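Local coordinates for protein transcriptional regulator, GntR family (Thermotoga maritima, PDB 3SXM) that probably regulates transcription by binding DNA and is represented here by its metal-binding FCD domain in the metal-free state, at residues N93-Y96 with V97-N100; K123-L126 with K127-A131. The protein carries 3 engineered substitutions. All coordinates share one frame; numbering follows the deposited sequence. Where two conformers were deposited one is given.

In the fold
The all-helical FCD domain shows how a helix start can pack against the middle of the next helix, beside a metal site that is empty here. Contact 1 (93-96 with 97-100) comes earlier in the chain, where the loop after helix 73-90 turns into helix 96-111. Contact 2 (123-126 with 127-131) follows on the next helix, 115-135. Their centres lie 11 Å apart, and the two touch: Arg95 packs on Asn128 and Val129, and Ser99 on His125. Glu102 joins them by polar bonds, receiving Arg95 from contact 1 and both His125 and Asn128 from contact 2. The start of one helix thus lies against the next at His125, a zinc ligand in metal-bound forms of the protein.

Contact 1 (N93-Y96 with V97-N100); sequences NERY and VVSN
The start of helix 96-111 is the element here, with Arg95 at its N-cap position reaching forward to Val98 and Ser99. Its carbonyl O accepts the amide of Ser99 (Ser99 N to Arg95 O 3.0 Å), and one residue on Asn100 N bonds to Tyr96 O at 2.9 Å, so the first turn closes in regular fashion. The side chain bridges the same turn. With CG anti to the backbone N (chi1 -161°) and the chain extended as far as NE, the guanidinium is carried alongside the helix. There Arg95 NH1 donates to Ser99 OG over 2.9 Å, a rather bent bond (135°) with the hydroxyl tilted from the guanidinium plane, while Val98 CG1 lies over one face, 3.4 Å from Arg95 NH2 and displaced toward the rim.

Glu94, just before the cap, also serves the helix start. Its OE2 takes the Tyr96 amide on the anti side of the carboxylate (Tyr96 N to Glu94 OE2 2.9 Å). A water donates to that oxygen and accepts from Val97 N at 3.1 Å, and Glu94 CG lies over one face of the Tyr96 ring, displaced toward its rim. The ring of Phe55, on helix 51-68, meets that of Tyr96. Arg95 NH1 forms a salt bridge with Glu102.

Chemically, one carboxylate oxygen serves two early amides of the helix, one directly and one through water, and its negative charge would probably suit the positive end of the helix dipole. The arginine, held by a hydroxyl and by Glu102, also packs on Asn128 and Val129, joining this turn to helix 115-135.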
loop_
_atom_site.group_PDB
_atom_site.type_symbol
_atom_site.label_atom_id
_atom_site.label_comp_id
_atom_site.label_asym_id
_atom_site.label_seq_id
_atom_site.Cartn_x
_atom_site.Cartn_y
_atom_site.Cartn_z
ATOM N N ASN A 93 -14.374 -11.997 -15.025
ATOM C CA ASN A 93 -15.806 -11.841 -14.877
ATOM C C ASN A 93 -16.237 -10.513 -15.437
ATOM O O ASN A 93 -15.724 -9.538 -15.079
ATOM C CB ASN A 93 -16.177 -11.940 -13.411
ATOM C CG ASN A 93 -17.678 -11.927 -13.171
ATOM O OD1 ASN A 93 -18.183 -11.126 -12.429
ATOM N ND2 ASN A 93 -18.360 -12.830 -13.769
ATOM N N GLU A 94 -17.221 -10.514 -16.319
ATOM C CA GLU A 94 -17.715 -9.304 -16.973
ATOM C C GLU A 94 -18.809 -8.584 -16.212
ATOM O O GLU A 94 -19.909 -9.116 -16.063
ATOM C CB GLU A 94 -18.356 -9.756 -18.290
ATOM C CG GLU A 94 -18.989 -8.671 -19.119
ATOM C CD GLU A 94 -20.420 -8.358 -18.728
ATOM O OE1 GLU A 94 -21.305 -9.241 -18.894
ATOM O OE2 GLU A 94 -20.675 -7.204 -18.309
ATOM N N ARG A 95 -18.501 -7.384 -15.736
ATOM C CA ARG A 95 -19.457 -6.613 -14.952
ATOM C C ARG A 95 -19.739 -5.232 -15.508
ATOM O O ARG A 95 -20.075 -4.330 -14.732
ATOM C CB ARG A 95 -18.826 -6.656 -13.561
ATOM C CG ARG A 95 -19.712 -6.360 -12.454
ATOM C CD ARG A 95 -18.936 -6.592 -11.160
ATOM N NE ARG A 95 -19.749 -6.136 -10.064
ATOM C CZ ARG A 95 -19.601 -4.954 -9.465
ATOM N NH1 ARG A 95 -18.701 -4.077 -9.909
ATOM N NH2 ARG A 95 -20.388 -4.691 -8.447
ATOM N N TYR A 96 -19.532 -5.005 -16.796
ATOM C CA TYR A 96 -19.452 -3.631 -17.337
ATOM C C TYR A 96 -20.428 -2.569 -16.829
ATOM O O TYR A 96 -20.047 -1.473 -16.393
ATOM C CB TYR A 96 -19.521 -3.702 -18.882
ATOM C CG TYR A 96 -18.555 -4.646 -19.531
ATOM C CD1 TYR A 96 -17.233 -4.708 -19.156
ATOM C CD2 TYR A 96 -18.973 -5.496 -20.524
ATOM C CE1 TYR A 96 -16.339 -5.579 -19.744
ATOM C CE2 TYR A 96 -18.090 -6.391 -21.130
ATOM C CZ TYR A 96 -16.769 -6.427 -20.731
ATOM O OH TYR A 96 -15.869 -7.311 -21.301
ATOM N N VAL A 97 -21.706 -2.885 -16.863
ATOM C CA VAL A 97 -22.704 -1.895 -16.514
ATOM C C VAL A 97 -22.551 -1.462 -15.084
ATOM O O VAL A 97 -22.590 -0.265 -14.785
ATOM C CB VAL A 97 -24.091 -2.461 -16.779
ATOM C CG1 VAL A 97 -25.185 -1.589 -16.123
ATOM C CG2 VAL A 97 -24.293 -2.533 -18.275
ATOM N N VAL A 98 -22.435 -2.427 -14.190
ATOM C CA VAL A 98 -22.380 -2.120 -12.791
ATOM C C VAL A 98 -21.042 -1.465 -12.413
ATOM O O VAL A 98 -21.034 -0.517 -11.630
ATOM C CB VAL A 98 -22.684 -3.345 -11.926
ATOM C CG1 VAL A 98 -22.525 -2.997 -10.440
ATOM C CG2 VAL A 98 -24.076 -3.847 -12.198
ATOM N N SER A 99 -19.920 -1.914 -12.985
ATOM C CA SER A 99 -18.638 -1.255 -12.667
ATOM C C SER A 99 -18.622 0.162 -13.228
ATOM O O SER A 99 -18.075 1.094 -12.567
ATOM C CB SER A 99 -17.476 -2.088 -13.190
ATOM O OG SER A 99 -17.323 -3.215 -12.347
ATOM N N ASN A 100 -19.249 0.366 -14.356
ATOM C CA ASN A 100 -19.269 1.684 -14.923
ATOM C C ASN A 100 -20.075 2.630 -14.031
ATOM O O ASN A 100 -19.716 3.789 -13.829
ATOM C CB ASN A 100 -19.815 1.634 -16.320
ATOM C CG ASN A 100 -19.876 2.957 -16.925
ATOM O OD1 ASN A 100 -18.848 3.537 -17.251
ATOM N ND2 ASN A 100 -21.084 3.484 -17.060
HETATM O O HOH W 1 -22.801 -5.643 -17.668
#

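Contact 2 (K123-L126 with K127-A131); sequences KEHL and KNVEA
Val129 sits one turn after His125 on helix 115-135, and its CG2 branch can be followed outward from CB. CB rests near the carbonyl of the preceding turn, 3.4 Å from His125 O. From there CG2 lies anti to the carbonyl carbon and stays beside the backbone N, the branch that returns toward the earlier turn: it is 3.2 Å from His125 O and reaches the imidazole, where His125 CE1 is its nearest ring atom at 3.6 Å. The methyl stands over the ring face as a CH-pi contact, Val129 CG2 being 4.0 Å from the His125 centroid and 27° off the ring normal. The ring comes under it because His125 CG is anti to its own backbone N (chi1 165°).

The backbone itself carries the ordinary i to i+4 bonds: Lys127 N to Lys123 O, Asn128 N to Glu124 O at 2.8 Å, Val129 N to His125 O at 2.9 Å and Glu130 N to Leu126 O. Asn128 folds its side chain back over the same turn, with its CG 3.0 Å from Glu124 O, yet its amide finds its hydrogen bond at Glu102, through ND2. Leu126 packs on Arg15 and Ile16 of helix 5-25.

Glu102 also accepts His125 ND1 and probably helps to fix the ring's rotation, as a second-shell residue would in the metal-bound form. His125 is a zinc ligand in metal-bound forms of this protein, and here its ring meets those of His103 and His63, two further ligands of that site; a hydrogen-bonded ND1 is consistent with NE2 serving the metal, while the valine methyl covers one imidazole face.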
loop_
_atom_site.group_PDB
_atom_site.type_symbol
_atom_site.label_atom_id
_atom_site.label_comp_id
_atom_site.label_asym_id
_atom_site.label_seq_id
_atom_site.Cartn_x
_atom_site.Cartn_y
_atom_site.Cartn_z
ATOM N N LYS A 123 -13.345 1.311 -2.170
ATOM C CA LYS A 123 -13.258 0.053 -1.407
ATOM C C LYS A 123 -14.458 -0.815 -1.778
ATOM O O LYS A 123 -14.296 -1.997 -2.020
ATOM C CB LYS A 123 -13.244 0.291 0.096
ATOM C CG LYS A 123 -11.936 0.894 0.597
ATOM C CD LYS A 123 -12.037 1.160 2.093
ATOM C CE LYS A 123 -10.753 1.734 2.609
ATOM N NZ LYS A 123 -10.810 2.179 4.045
ATOM N N GLU A 124 -15.638 -0.230 -1.817
ATOM C CA GLU A 124 -16.848 -0.989 -2.174
ATOM C C GLU A 124 -16.724 -1.577 -3.559
ATOM O O GLU A 124 -17.086 -2.741 -3.783
ATOM C CB GLU A 124 -18.092 -0.085 -2.107
ATOM C CG GLU A 124 -18.444 0.363 -0.711
ATOM C CD GLU A 124 -19.474 1.514 -0.721
ATOM O OE1 GLU A 124 -20.020 1.822 -1.823
ATOM O OE2 GLU A 124 -19.729 2.087 0.381
ATOM N N HIS A 125 -16.233 -0.781 -4.517
ATOM C CA HIS A 125 -16.068 -1.246 -5.868
ATOM C C HIS A 125 -15.159 -2.464 -5.923
ATOM O O HIS A 125 -15.472 -3.493 -6.558
ATOM C CB HIS A 125 -15.505 -0.125 -6.743
ATOM C CG HIS A 125 -14.964 -0.592 -8.044
ATOM N ND1 HIS A 125 -15.793 -1.008 -9.071
ATOM C CD2 HIS A 125 -13.700 -0.807 -8.468
ATOM C CE1 HIS A 125 -15.056 -1.412 -10.083
ATOM N NE2 HIS A 125 -13.784 -1.313 -9.745
ATOM N N LEU A 126 -14.009 -2.375 -5.267
ATOM C CA LEU A 126 -13.051 -3.448 -5.351
ATOM C C LEU A 126 -13.548 -4.680 -4.614
ATOM O O LEU A 126 -13.350 -5.799 -5.129
ATOM C CB LEU A 126 -11.684 -2.935 -4.806
ATOM C CG LEU A 126 -10.995 -1.881 -5.699
ATOM C CD1 LEU A 126 -9.792 -1.272 -4.992
ATOM C CD2 LEU A 126 -10.563 -2.487 -7.064
ATOM N N LYS A 127 -14.196 -4.525 -3.467
ATOM C CA LYS A 127 -14.747 -5.666 -2.733
ATOM C C LYS A 127 -15.898 -6.298 -3.507
ATOM O O LYS A 127 -16.077 -7.509 -3.457
ATOM C CB LYS A 127 -15.131 -5.341 -1.308
ATOM C CG LYS A 127 -13.912 -4.897 -0.514
ATOM C CD LYS A 127 -13.927 -5.274 0.929
ATOM C CE LYS A 127 -12.799 -4.569 1.663
ATOM N NZ LYS A 127 -12.457 -5.116 3.015
ATOM N N ASN A 128 -16.650 -5.479 -4.228
ATOM C CA ASN A 128 -17.795 -5.988 -5.017
ATOM C C ASN A 128 -17.288 -6.777 -6.196
ATOM O O ASN A 128 -17.828 -7.875 -6.468
ATOM C CB ASN A 128 -18.664 -4.824 -5.527
ATOM C CG ASN A 128 -19.576 -4.219 -4.450
ATOM O OD1 ASN A 128 -19.755 -4.764 -3.368
ATOM N ND2 ASN A 128 -20.192 -3.096 -4.786
ATOM N N VAL A 129 -16.285 -6.261 -6.903
ATOM C CA VAL A 129 -15.617 -6.969 -7.990
ATOM C C VAL A 129 -15.094 -8.317 -7.482
ATOM O O VAL A 129 -15.335 -9.371 -8.080
ATOM C CB VAL A 129 -14.532 -6.095 -8.597
ATOM C CG1 VAL A 129 -13.559 -6.875 -9.409
ATOM C CG2 VAL A 129 -15.181 -4.964 -9.386
ATOM N N GLU A 130 -14.406 -8.290 -6.361
ATOM C CA GLU A 130 -13.847 -9.480 -5.752
ATOM C C GLU A 130 -14.940 -10.514 -5.509
ATOM O O GLU A 130 -14.787 -11.678 -5.910
ATOM C CB GLU A 130 -13.148 -9.122 -4.439
ATOM C CG GLU A 130 -12.532 -10.285 -3.714
ATOM C CD GLU A 130 -11.860 -9.836 -2.451
ATOM O OE1 GLU A 130 -12.413 -8.964 -1.741
ATOM O OE2 GLU A 130 -10.740 -10.285 -2.208
ATOM N N ALA A 131 -15.997 -10.110 -4.834
ATOM C CA ALA A 131 -17.041 -11.028 -4.436
ATOM C C ALA A 131 -17.677 -11.658 -5.664
ATOM O O ALA A 131 -17.976 -12.870 -5.666
ATOM C CB ALA A 131 -18.075 -10.312 -3.557
#